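Local coordinates for peptidase M42 (Thaumarchaeota archaeon SCGC AB-539-E09, PDB 5DS0), which probably trims residues from the N termini of peptides, as a cobalt-binding TET aminopeptidase of family M42 that assembles into a twelve-subunit particle, at residues Ser20-Glu25 against Val102-Lys107; Met14-Pro19 against Arg24-Ile29; Val227-Val232 against His306-Gly311; Thr300-Ile305 against Ser314-Ile319; Lys5-Met10 against Leu331-Thr336. All coordinates share one frame; numbering follows the deposited sequence.

Overall arrangement
From the N terminus, helix 2-15 takes part in interaction 5 at once, meeting residues 331-336 near the other end of the chain, so that this contact closes a loop enclosing the other four. Interaction 2 follows as a short helix-loop-helix return, bringing residues 14-19 against the start of helix 24-34. That same helix start then reaches the barrel strand 100-105 in interaction 1, which shares Arg24 and Glu25 with interaction 2. Interactions 3 and 4 lie farther along and cross, their segments alternating: residues 227-232 and 306-311 meet far from the chain's centre, near a subunit boundary, while 300-305 covers strand 314-322 of the mixed sheet.

Interaction 1: residues Ser20-Glu25 against Val102-Lys107; sequences SGFERE and VVRTCK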
# COMPACT_ATOMS: atom_id res chain seq x y z
N SER C 20 -9.40 14.61 37.42
CA SER C 20 -8.10 15.19 37.75
C SER C 20 -8.18 16.71 37.75
O SER C 20 -8.63 17.31 36.79
CB SER C 20 -7.02 14.73 36.78
OG SER C 20 -6.92 13.33 36.77
N GLY C 21 -7.73 17.34 38.85
CA GLY C 21 -7.79 18.80 39.01
C GLY C 21 -9.03 19.32 39.74
O GLY C 21 -9.07 20.49 40.13
N PHE C 22 -10.04 18.48 39.88
CA PHE C 22 -11.30 18.90 40.45
C PHE C 22 -11.81 17.89 41.46
O PHE C 22 -12.95 17.45 41.40
CB PHE C 22 -12.35 19.06 39.35
CG PHE C 22 -11.92 19.93 38.20
CD1 PHE C 22 -11.10 19.44 37.20
CD2 PHE C 22 -12.38 21.23 38.09
CE1 PHE C 22 -10.71 20.23 36.13
CE2 PHE C 22 -12.00 22.02 37.01
CZ PHE C 22 -11.17 21.52 36.03
N GLU C 23 -10.97 17.55 42.43
CA GLU C 23 -11.26 16.44 43.34
C GLU C 23 -11.87 16.88 44.67
O GLU C 23 -11.93 16.08 45.59
CB GLU C 23 -9.97 15.65 43.61
CG GLU C 23 -9.25 15.21 42.34
CD GLU C 23 -8.09 16.10 41.88
OE1 GLU C 23 -7.29 15.79 40.93
OE2 GLU C 23 -8.02 17.19 42.43
N ARG C 24 -12.30 18.13 44.79
CA ARG C 24 -12.67 18.66 46.10
C ARG C 24 -13.89 17.99 46.72
O ARG C 24 -13.89 17.69 47.92
CB ARG C 24 -12.83 20.17 46.04
CG ARG C 24 -11.52 20.89 45.76
CD ARG C 24 -11.63 22.39 45.94
NE ARG C 24 -10.32 23.04 46.05
CZ ARG C 24 -10.14 24.34 46.28
NH1 ARG C 24 -11.18 25.16 46.42
NH2 ARG C 24 -8.90 24.83 46.38
N GLU C 25 -14.92 17.72 45.92
CA GLU C 25 -16.11 17.02 46.39
C GLU C 25 -15.78 15.64 46.98
O GLU C 25 -16.32 15.26 48.02
CB GLU C 25 -17.13 16.87 45.27
CG GLU C 25 -18.09 18.04 45.11
CD GLU C 25 -19.26 17.75 44.15
OE1 GLU C 25 -19.21 18.45 43.14
OE2 GLU C 25 -20.19 16.90 44.34
N VAL C 102 -21.47 13.84 32.53
CA VAL C 102 -22.07 14.97 33.22
C VAL C 102 -21.01 16.06 33.44
O VAL C 102 -19.89 15.79 33.87
CB VAL C 102 -22.78 14.53 34.53
CG1 VAL C 102 -21.92 13.61 35.36
CG2 VAL C 102 -23.18 15.74 35.35
N VAL C 103 -21.42 17.28 33.14
CA VAL C 103 -20.57 18.45 33.19
C VAL C 103 -20.96 19.25 34.40
O VAL C 103 -22.14 19.47 34.63
CB VAL C 103 -20.83 19.34 31.97
CG1 VAL C 103 -19.86 20.50 31.95
CG2 VAL C 103 -20.72 18.55 30.68
N ARG C 104 -19.98 19.71 35.17
CA ARG C 104 -20.29 20.57 36.31
C ARG C 104 -20.11 22.03 35.95
O ARG C 104 -18.99 22.50 35.75
CB ARG C 104 -19.45 20.22 37.53
CG ARG C 104 -19.95 20.92 38.78
CD ARG C 104 -19.14 20.54 40.01
NE ARG C 104 -17.76 21.00 39.89
CZ ARG C 104 -16.75 20.57 40.65
NH1 ARG C 104 -16.96 19.68 41.61
NH2 ARG C 104 -15.53 21.04 40.45
N THR C 105 -21.23 22.75 35.85
CA THR C 105 -21.23 24.17 35.56
C THR C 105 -21.46 24.96 36.83
O THR C 105 -21.71 24.38 37.89
CB THR C 105 -22.33 24.54 34.54
OG1 THR C 105 -23.62 24.29 35.11
CG2 THR C 105 -22.18 23.73 33.28
N CYS C 106 -21.38 26.28 36.73
CA CYS C 106 -21.77 27.17 37.83
C CYS C 106 -23.26 27.01 38.20
O CYS C 106 -23.65 27.24 39.33
CB CYS C 106 -21.44 28.63 37.48
SG CYS C 106 -22.12 29.18 35.89
N LYS C 107 -24.10 26.59 37.24
CA LYS C 107 -25.52 26.36 37.49
C LYS C 107 -25.86 24.94 37.95
O LYS C 107 -27.03 24.64 38.18
CB LYS C 107 -26.34 26.68 36.24
CG LYS C 107 -26.22 28.13 35.82
CD LYS C 107 -27.29 28.50 34.81
CE LYS C 107 -27.17 29.97 34.44
NZ LYS C 107 -28.02 30.34 33.27
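A salt bridge between Glu25 and Arg104, flanked by the edge of Phe22, joins the start of helix 24-34 and the loop before it to strand 100-105 of the closed six-stranded antiparallel barrel, the smaller domain that M42 peptidases carry beside their metal-binding one. Arg104 is central to the contact. Its chain leaves the strand nearly straight and then bends at chi3 (65°), which turns the guanidinium across to the helix. There NH1 donates to Glu25 OE1 over 3.0 Å. The N-H...O angle of 146° makes the bond somewhat bent, and the oxygen is used on its anti side. Carboxylate and guanidinium planes lie 24° apart, close to coplanar, and OE1 lies near the guanidinium plane at its edge; the two side chains run past each other in opposite directions.

The other terminal nitrogen, NH2, lies 3.9 Å from Phe22 CB and 3.9 Å from Phe22 CD2. It sits near the ring plane, the approach being to the ring's rim and not over its face. Phe22 also packs on Pro158 and Ile73 of the barrel, Arg104 touches Phe17 and Met109, and Arg24 NH2 reaches Phe358 O of a second subunit. A leucine in place of Arg104 would probably leave the Glu25 carboxylate without its opposite charge and Phe22 without its polar neighbour at the ring edge. With one nitrogen gripping one oxygen, helix and barrel are linked here by a directional, single-pronged ionic bond at a partly exposed position, backed by the close approach of Arg104 NH2 to the rim of Phe22.

Interaction 2: residues Met14-Pro19 against Arg24-Ile29; sequences MEAFGP and REVNAI
Ala16 and Phe17, where the chain leaves helix 2-15, lie against Glu25, Val26 and Ile29 on the first turns of helix 24-34, forming a helix-loop-helix return closed by packing. The apolar part centres on the Ala16 methyl: its CB stands 3.7 Å from Ile29 CD1 and 4.2 Å from Val26 CB. Ile29 gets there by placing CG1 anti to its own carbonyl carbon (chi1 -74°), which carries CD1 out to Ala16 at the far end of the side chain.

A second kind of contact sets backbone against aliphatic chain. Phe17 O rests 3.6 Å from Glu25 CB, and Phe17 CB comes within 4.1 Å of Glu25 OE1, whose ionic partner is Arg104. Ala16 O accepts from Lys177 and Arg182, and Gly18 N donates to Glu69 OE2. Around the contact, Leu9, Thr12 and Leu13 of helix 2-15 pack on Ile29, Arg182 of helix 179-197 touches Val26, and the Phe17 ring turns instead to Pro158 and Val160 on strand 158-161.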
# COMPACT_ATOMS: atom_id res chain seq x y z
N MSE C 14 -17.49 6.19 44.63
CA MSE C 14 -17.54 5.82 43.22
C MSE C 14 -18.54 6.66 42.46
O MSE C 14 -18.44 6.76 41.23
CB MSE C 14 -17.92 4.35 43.02
CG MSE C 14 -17.02 3.33 43.70
SE MSE C 14 -15.11 3.82 43.73
CE MSE C 14 -14.67 3.07 45.50
N GLU C 15 -19.52 7.24 43.14
CA GLU C 15 -20.53 8.06 42.47
C GLU C 15 -20.21 9.55 42.51
O GLU C 15 -20.82 10.33 41.80
CB GLU C 15 -21.91 7.79 43.05
CG GLU C 15 -22.51 6.47 42.60
CD GLU C 15 -23.95 6.29 43.03
OE1 GLU C 15 -24.42 7.09 43.88
OE2 GLU C 15 -24.62 5.34 42.53
N ALA C 16 -19.23 9.95 43.33
CA ALA C 16 -18.83 11.35 43.45
C ALA C 16 -18.22 11.91 42.20
O ALA C 16 -17.64 11.18 41.38
CB ALA C 16 -17.84 11.51 44.59
N PHE C 17 -18.32 13.22 42.06
CA PHE C 17 -17.70 13.95 40.97
C PHE C 17 -16.27 14.35 41.35
O PHE C 17 -16.09 15.13 42.30
CB PHE C 17 -18.53 15.20 40.70
CG PHE C 17 -18.12 15.97 39.48
CD1 PHE C 17 -17.01 16.81 39.51
CD2 PHE C 17 -18.85 15.88 38.31
CE1 PHE C 17 -16.64 17.53 38.40
CE2 PHE C 17 -18.48 16.60 37.19
CZ PHE C 17 -17.37 17.42 37.23
N GLY C 18 -15.27 13.85 40.63
CA GLY C 18 -13.89 14.26 40.91
C GLY C 18 -12.82 13.88 39.91
O GLY C 18 -11.95 13.06 40.20
N PRO C 19 -12.83 14.50 38.72
CA PRO C 19 -11.79 14.25 37.72
C PRO C 19 -10.50 14.96 38.08
O PRO C 19 -10.53 15.83 38.95
CB PRO C 19 -12.39 14.83 36.44
CG PRO C 19 -13.30 15.91 36.92
CD PRO C 19 -13.76 15.56 38.30
N ARG C 24 -12.30 18.13 44.79
CA ARG C 24 -12.67 18.66 46.10
C ARG C 24 -13.89 17.99 46.72
O ARG C 24 -13.89 17.69 47.92
CB ARG C 24 -12.83 20.17 46.04
CG ARG C 24 -11.52 20.89 45.76
CD ARG C 24 -11.63 22.39 45.94
NE ARG C 24 -10.32 23.04 46.05
CZ ARG C 24 -10.14 24.34 46.28
NH1 ARG C 24 -11.18 25.16 46.42
NH2 ARG C 24 -8.90 24.83 46.38
N GLU C 25 -14.92 17.72 45.92
CA GLU C 25 -16.11 17.02 46.39
C GLU C 25 -15.78 15.64 46.98
O GLU C 25 -16.32 15.26 48.02
CB GLU C 25 -17.13 16.87 45.27
CG GLU C 25 -18.09 18.04 45.11
CD GLU C 25 -19.26 17.75 44.15
OE1 GLU C 25 -19.21 18.45 43.14
OE2 GLU C 25 -20.19 16.90 44.34
N VAL C 26 -14.87 14.91 46.33
CA VAL C 26 -14.51 13.53 46.73
C VAL C 26 -13.62 13.56 47.99
O VAL C 26 -13.78 12.75 48.89
CB VAL C 26 -13.92 12.68 45.55
CG1 VAL C 26 -12.59 13.23 45.11
CG2 VAL C 26 -13.71 11.22 45.96
N ASN C 27 -12.73 14.53 48.09
CA ASN C 27 -11.89 14.64 49.26
C ASN C 27 -12.65 15.17 50.47
O ASN C 27 -12.28 14.90 51.61
CB ASN C 27 -10.64 15.46 48.92
CG ASN C 27 -9.58 14.60 48.25
OD1 ASN C 27 -9.84 13.46 47.86
ND2 ASN C 27 -8.38 15.13 48.10
N ALA C 28 -13.73 15.92 50.23
CA ALA C 28 -14.64 16.33 51.30
C ALA C 28 -15.32 15.11 51.92
O ALA C 28 -15.48 15.02 53.13
CB ALA C 28 -15.68 17.30 50.76
N ILE C 29 -15.73 14.19 51.06
CA ILE C 29 -16.35 12.94 51.51
C ILE C 29 -15.41 12.14 52.39
O ILE C 29 -15.82 11.53 53.38
CB ILE C 29 -16.80 12.09 50.31
CG1 ILE C 29 -18.04 12.71 49.66
CG2 ILE C 29 -17.09 10.66 50.72
CD1 ILE C 29 -18.16 12.44 48.18

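Interaction 3: residues Val227-Val232 against His306-Gly311; sequences VVDPDV and HMNRAG
Asp229, turned into left-handed backbone angles (phi 56°, psi 62°) as the chain leaves helix 219-228, faces a type II' beta turn from Asn308 to Gly311, with the CA atoms of Asp229 and Asn308 7.5 Å apart. The turn is closed by Gly311 N donating to Asn308 O over 2.8 Å, and it presents Arg309 to the helix end. Extended from CG to NE, the arginine crosses the Asp229 side chain at about a right angle and slides its guanidinium beneath it. Asp229 CB thus stands over one face, 3.6 Å above the plane and offset toward the rim. Asp229 OD1 lies 3.6 Å from Arg309 NH1 but well out of the guanidinium plane, so this salt bridge is an attraction of charges alone. Arg309 NH2 makes a hydrogen bond to His226 O, near the C-terminal end of the helix, and NH1 a weak one to Ala225 O. An alanine at Arg309 is likely to leave Asp229 without this counter-charge and His226 O without that donor. The turn also borders another chain, with Ala310 packing on Val227 of a third subunit. Beside the charged pair, Asn308 OD1 rests 3.9 Å from Pro230 CD.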
# COMPACT_ATOMS: atom_id res chain seq x y z
N VAL C 227 5.46 16.97 51.81
CA VAL C 227 4.85 17.34 53.09
C VAL C 227 5.15 16.30 54.18
O VAL C 227 5.47 16.66 55.31
CB VAL C 227 3.33 17.53 52.94
CG1 VAL C 227 2.64 17.57 54.30
CG2 VAL C 227 3.02 18.79 52.14
N VAL C 228 5.09 15.02 53.83
CA VAL C 228 5.14 13.94 54.82
C VAL C 228 6.55 13.49 55.21
O VAL C 228 6.77 13.17 56.38
CB VAL C 228 4.36 12.72 54.31
CG1 VAL C 228 4.50 11.54 55.26
CG2 VAL C 228 2.89 13.08 54.14
N ASP C 229 7.50 13.49 54.27
CA ASP C 229 8.87 12.97 54.52
C ASP C 229 8.80 11.52 55.01
O ASP C 229 9.22 11.21 56.12
CB ASP C 229 9.64 13.88 55.51
CG ASP C 229 11.14 13.52 55.64
OD1 ASP C 229 11.68 12.79 54.78
OD2 ASP C 229 11.78 13.98 56.62
N PRO C 230 8.26 10.63 54.18
CA PRO C 230 8.04 9.25 54.61
C PRO C 230 9.30 8.41 54.64
O PRO C 230 10.22 8.63 53.83
CB PRO C 230 7.08 8.72 53.55
CG PRO C 230 7.48 9.45 52.30
CD PRO C 230 7.87 10.83 52.77
N ASP C 231 9.33 7.43 55.54
CA ASP C 231 10.43 6.47 55.64
C ASP C 231 10.15 5.18 54.85
O ASP C 231 11.09 4.45 54.48
CB ASP C 231 10.71 6.16 57.10
CG ASP C 231 11.19 7.37 57.87
OD1 ASP C 231 12.29 7.85 57.57
OD2 ASP C 231 10.44 7.86 58.76
N VAL C 232 8.88 4.88 54.63
CA VAL C 232 8.46 3.76 53.80
C VAL C 232 7.08 4.07 53.24
O VAL C 232 6.27 4.73 53.89
CB VAL C 232 8.44 2.44 54.61
CG1 VAL C 232 7.60 2.59 55.86
CG2 VAL C 232 7.92 1.28 53.78
N HIS C 306 8.85 7.41 45.88
CA HIS C 306 10.10 6.69 46.18
C HIS C 306 11.33 7.51 45.84
O HIS C 306 12.43 7.14 46.20
CB HIS C 306 10.13 5.30 45.55
CG HIS C 306 10.68 5.24 44.15
ND1 HIS C 306 9.98 5.66 43.04
CD2 HIS C 306 11.85 4.72 43.68
CE1 HIS C 306 10.70 5.44 41.95
NE2 HIS C 306 11.84 4.87 42.31
N MSE C 307 11.12 8.63 45.16
CA MSE C 307 12.18 9.53 44.74
C MSE C 307 12.26 10.76 45.59
O MSE C 307 13.05 11.67 45.31
CB MSE C 307 11.83 10.00 43.32
CG MSE C 307 13.09 10.07 42.47
SE MSE C 307 12.90 8.61 41.20
CE MSE C 307 11.97 9.67 39.80
N ASN C 308 11.44 10.82 46.63
CA ASN C 308 11.42 11.96 47.54
C ASN C 308 12.71 12.08 48.34
O ASN C 308 13.17 11.11 48.95
CB ASN C 308 10.23 11.84 48.49
CG ASN C 308 10.13 13.02 49.42
OD1 ASN C 308 10.40 12.90 50.61
ND2 ASN C 308 9.76 14.17 48.89
N ARG C 309 13.29 13.28 48.34
CA ARG C 309 14.52 13.57 49.07
C ARG C 309 15.64 12.57 48.71
O ARG C 309 16.11 12.58 47.57
CB ARG C 309 14.25 13.68 50.59
CG ARG C 309 13.64 15.01 51.01
CD ARG C 309 13.28 15.09 52.49
NE ARG C 309 12.25 16.11 52.75
CZ ARG C 309 10.94 15.96 52.57
NH1 ARG C 309 10.43 14.81 52.12
NH2 ARG C 309 10.12 16.96 52.84
N ALA C 310 16.04 11.72 49.66
CA ALA C 310 17.13 10.76 49.47
C ALA C 310 16.62 9.39 49.02
O ALA C 310 17.39 8.45 48.84
CB ALA C 310 17.93 10.62 50.77
N GLY C 311 15.31 9.30 48.83
CA GLY C 311 14.69 8.06 48.43
C GLY C 311 13.80 7.55 49.54
O GLY C 311 13.95 7.94 50.70

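Interaction 4: residues Thr300-Ile305 against Ser314-Ile319; sequences TDAGRI and SVVITI
Thr300 and Val316 meet tip to tip where the short helix 302-305 and the turn leading into it cover strand 314-322 in the mixed sheet of the alpha/beta catalytic domain. Val316 CG2 is the focus. Thr300 OG1 approaches it to 3.5 Å, while Thr300 CG2 lies 4.1 Å from it and is equally close to Val316 CG1. With CG1 anti to the backbone N (chi1 -176°), Val316 has CG2 anti to its carbonyl carbon, and it is this methyl that meets both Thr300 and Ala302. Alongside, Ala302 CB comes to 3.9 Å from Val316 CG2, adding an apolar methyl-to-methyl contact.

Thr300 has a second task: OG1 also accepts a weak capping bond from Ala302 N, at 3.4 Å. Its hydroxyl oxygen therefore sits between Ala302 N and the Val316 methyl.

The contact is buried, and its Thr300 end lies by the metal centre. The Thr300 side chain is about 6 Å from a cobalt ion and touches Glu237, a metal ligand, while the neighbouring Asp301 packs on the ligands His66 and Glu214. Farther along the helix, Ile305 turns its CG2 branch, rather than the longer CG1 arm, to Ser314. The serine hydroxyl is paired with Cys312 O, so the isoleucine meets a polar atom that is already bonded, Ile305 CG2 stopping 4.0 Å from Ser314 OG.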
# COMPACT_ATOMS: atom_id res chain seq x y z
N THR C 300 2.54 4.68 38.84
CA THR C 300 1.79 4.89 40.07
C THR C 300 2.30 6.09 40.84
O THR C 300 3.38 6.60 40.56
CB THR C 300 1.92 3.67 41.00
OG1 THR C 300 3.31 3.39 41.23
CG2 THR C 300 1.27 2.46 40.37
N ASP C 301 1.54 6.52 41.84
CA ASP C 301 2.01 7.55 42.78
C ASP C 301 3.42 7.20 43.30
O ASP C 301 4.22 8.11 43.61
CB ASP C 301 1.08 7.68 44.00
CG ASP C 301 -0.26 8.36 43.69
OD1 ASP C 301 -0.30 9.35 42.90
OD2 ASP C 301 -1.27 7.89 44.29
N ALA C 302 3.72 5.91 43.42
CA ALA C 302 5.03 5.46 43.92
C ALA C 302 6.20 5.96 43.08
O ALA C 302 7.30 6.16 43.60
CB ALA C 302 5.08 3.95 43.99
N GLY C 303 5.95 6.17 41.79
CA GLY C 303 6.95 6.71 40.89
C GLY C 303 7.56 8.00 41.37
O GLY C 303 8.74 8.25 41.11
N ARG C 304 6.77 8.81 42.08
CA ARG C 304 7.25 10.07 42.67
C ARG C 304 7.64 9.95 44.14
O ARG C 304 8.63 10.53 44.57
CB ARG C 304 6.19 11.17 42.55
CG ARG C 304 6.01 11.72 41.15
CD ARG C 304 7.27 12.29 40.54
NE ARG C 304 6.87 13.21 39.48
CZ ARG C 304 6.54 12.85 38.23
NH1 ARG C 304 6.60 11.57 37.85
NH2 ARG C 304 6.17 13.79 37.35
N ILE C 305 6.85 9.21 44.90
CA ILE C 305 7.08 9.04 46.32
C ILE C 305 8.45 8.45 46.63
O ILE C 305 9.15 8.95 47.52
CB ILE C 305 5.99 8.15 46.95
CG1 ILE C 305 4.68 8.94 47.03
CG2 ILE C 305 6.39 7.69 48.34
CD1 ILE C 305 3.45 8.08 47.22
N SER C 314 9.51 1.75 48.69
CA SER C 314 8.09 1.72 48.40
C SER C 314 7.70 0.47 47.66
O SER C 314 8.53 -0.18 47.03
CB SER C 314 7.68 2.93 47.56
OG SER C 314 8.25 4.11 48.08
N VAL C 315 6.42 0.15 47.74
CA VAL C 315 5.88 -1.00 47.07
C VAL C 315 4.44 -0.69 46.68
O VAL C 315 3.77 0.03 47.38
CB VAL C 315 6.01 -2.24 47.98
CG1 VAL C 315 4.83 -2.38 48.93
CG2 VAL C 315 6.19 -3.49 47.15
N VAL C 316 3.99 -1.22 45.55
CA VAL C 316 2.60 -1.02 45.14
C VAL C 316 1.78 -2.28 45.38
O VAL C 316 2.14 -3.37 44.96
CB VAL C 316 2.47 -0.67 43.65
CG1 VAL C 316 1.02 -0.38 43.30
CG2 VAL C 316 3.33 0.53 43.30
N ILE C 317 0.66 -2.10 46.07
CA ILE C 317 -0.27 -3.18 46.36
C ILE C 317 -1.56 -2.87 45.64
O ILE C 317 -2.04 -1.75 45.72
CB ILE C 317 -0.52 -3.28 47.86
CG1 ILE C 317 0.75 -3.77 48.55
CG2 ILE C 317 -1.67 -4.23 48.14
CD1 ILE C 317 0.78 -3.58 50.05
N THR C 318 -2.13 -3.86 44.98
CA THR C 318 -3.21 -3.61 44.02
C THR C 318 -4.44 -4.46 44.22
O THR C 318 -4.36 -5.58 44.70
CB THR C 318 -2.74 -3.87 42.58
OG1 THR C 318 -2.37 -5.24 42.44
CG2 THR C 318 -1.56 -2.99 42.23
N ILE C 319 -5.59 -3.90 43.85
CA ILE C 319 -6.82 -4.67 43.72
C ILE C 319 -7.11 -4.90 42.24
O ILE C 319 -7.30 -3.95 41.49
CB ILE C 319 -8.02 -3.97 44.36
CG1 ILE C 319 -7.87 -3.89 45.88
CG2 ILE C 319 -9.30 -4.72 44.04
CD1 ILE C 319 -7.23 -2.60 46.34

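Interaction 5: residues Lys5-Met10 against Leu331-Thr336; sequences KSMELM and LSLKDT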
# COMPACT_ATOMS: atom_id res chain seq x y z
N LYS C 5 -22.19 1.56 56.77
CA LYS C 5 -21.40 2.79 56.60
C LYS C 5 -20.23 2.63 55.65
O LYS C 5 -19.93 3.56 54.93
CB LYS C 5 -20.91 3.31 57.95
CG LYS C 5 -21.98 4.03 58.73
CD LYS C 5 -21.66 4.62 60.07
CE LYS C 5 -22.86 5.54 60.48
NZ LYS C 5 -22.46 6.95 60.25
N SER C 6 -19.60 1.46 55.65
CA SER C 6 -18.56 1.13 54.68
C SER C 6 -19.08 1.09 53.24
O SER C 6 -18.49 1.68 52.35
CB SER C 6 -17.91 -0.21 55.00
OG SER C 6 -16.84 -0.01 55.87
N MSE C 7 -20.16 0.36 53.03
CA MSE C 7 -20.73 0.25 51.70
C MSE C 7 -21.30 1.56 51.25
O MSE C 7 -21.29 1.84 50.06
CB MSE C 7 -21.78 -0.86 51.63
CG MSE C 7 -21.11 -2.24 51.61
SE MSE C 7 -19.88 -2.50 50.05
CE MSE C 7 -18.29 -2.98 51.13
N GLU C 8 -21.82 2.35 52.18
CA GLU C 8 -22.35 3.69 51.85
C GLU C 8 -21.20 4.61 51.45
O GLU C 8 -21.36 5.42 50.57
CB GLU C 8 -23.16 4.30 53.02
CG GLU C 8 -24.15 5.50 52.72
CD GLU C 8 -24.97 5.97 53.95
OE1 GLU C 8 -24.50 5.76 55.12
OE2 GLU C 8 -26.10 6.56 53.77
N LEU C 9 -20.05 4.44 52.08
CA LEU C 9 -18.87 5.18 51.69
C LEU C 9 -18.41 4.78 50.30
O LEU C 9 -18.24 5.63 49.44
CB LEU C 9 -17.73 4.95 52.67
CG LEU C 9 -16.39 5.56 52.26
CD1 LEU C 9 -16.49 7.07 52.26
CD2 LEU C 9 -15.26 5.12 53.18
N MSE C 10 -18.28 3.48 50.06
CA MSE C 10 -17.89 2.98 48.74
C MSE C 10 -18.78 3.57 47.69
O MSE C 10 -18.30 4.16 46.76
CB MSE C 10 -17.87 1.45 48.67
CG MSE C 10 -16.97 1.03 47.52
SE MSE C 10 -16.98 -0.93 47.22
CE MSE C 10 -15.82 -1.36 48.75
N LEU C 331 -14.78 -4.98 40.32
CA LEU C 331 -13.77 -5.55 41.21
C LEU C 331 -14.41 -6.43 42.28
O LEU C 331 -15.61 -6.35 42.50
CB LEU C 331 -12.89 -4.45 41.83
CG LEU C 331 -13.52 -3.34 42.67
CD1 LEU C 331 -13.97 -3.84 44.03
CD2 LEU C 331 -12.50 -2.24 42.87
N SER C 332 -13.58 -7.25 42.93
CA SER C 332 -14.04 -8.19 43.95
C SER C 332 -13.99 -7.58 45.36
O SER C 332 -12.97 -7.06 45.78
CB SER C 332 -13.16 -9.43 43.93
OG SER C 332 -13.29 -10.20 45.11
N LEU C 333 -15.10 -7.64 46.08
CA LEU C 333 -15.15 -7.15 47.46
C LEU C 333 -14.29 -7.98 48.38
O LEU C 333 -13.79 -7.48 49.38
CB LEU C 333 -16.58 -7.12 47.98
CG LEU C 333 -17.46 -6.13 47.24
CD1 LEU C 333 -18.88 -6.23 47.77
CD2 LEU C 333 -16.94 -4.70 47.38
N LYS C 334 -14.13 -9.26 48.05
CA LYS C 334 -13.27 -10.15 48.78
C LYS C 334 -11.80 -9.73 48.64
O LYS C 334 -11.09 -9.68 49.65
CB LYS C 334 -13.45 -11.57 48.29
CG LYS C 334 -12.75 -12.60 49.13
CD LYS C 334 -12.71 -13.94 48.43
CE LYS C 334 -11.89 -14.92 49.24
NZ LYS C 334 -11.60 -16.17 48.47
N ASP C 335 -11.35 -9.44 47.42
CA ASP C 335 -9.99 -8.95 47.20
C ASP C 335 -9.74 -7.68 48.01
O ASP C 335 -8.69 -7.52 48.64
CB ASP C 335 -9.75 -8.60 45.72
CG ASP C 335 -9.63 -9.83 44.81
OD1 ASP C 335 -9.43 -10.97 45.31
OD2 ASP C 335 -9.72 -9.63 43.55
N THR C 336 -10.71 -6.77 47.99
CA THR C 336 -10.65 -5.51 48.72
C THR C 336 -10.48 -5.76 50.22
O THR C 336 -9.61 -5.17 50.86
CB THR C 336 -11.94 -4.70 48.48
OG1 THR C 336 -12.12 -4.53 47.09
CG2 THR C 336 -11.89 -3.34 49.14
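Ser332 O, at the point where strand 329-332 gives way to helix 333-349, is gripped twice by Thr336, the residue that meets Met10 across the contact. Thr336 OG1 donates to it at 3.0 Å and Thr336 N at 3.2 Å, the two arriving from opposite faces of the carbonyl plane. This is an N-capped helix start: Ser332 OG in turn accepts from Asp335 N over 3.1 Å in a nearly straight bond (169°). The cap ties down the first turn, from which Leu333 and Thr336 face helix 2-15.

Across the contact the meeting is wholly apolar, and it centres on one methyl. Met10, modelled like Met7 as selenomethionine, starts with CG anti to its backbone N (chi1 -158°) and then bends at chi3, so that it crosses Leu333 obliquely with both SE and CE 3.8 Å from Leu333 CD2. One helical turn earlier, the end of Met7 comes to the same leucine methyl, CE to CD2, at 4.3 Å. With its hydroxyl turned back to Ser332 O, Thr336 offers CG2 to Met10. Phe186 of helix 179-197 and Phe165 also pack on Met10, and Ser6 touches Arg193, so the N-terminal helix lies against both the last long helix and helix 179-197. The longest of these approaches is Met10 CE to Thr336 CG2, 4.4 Å.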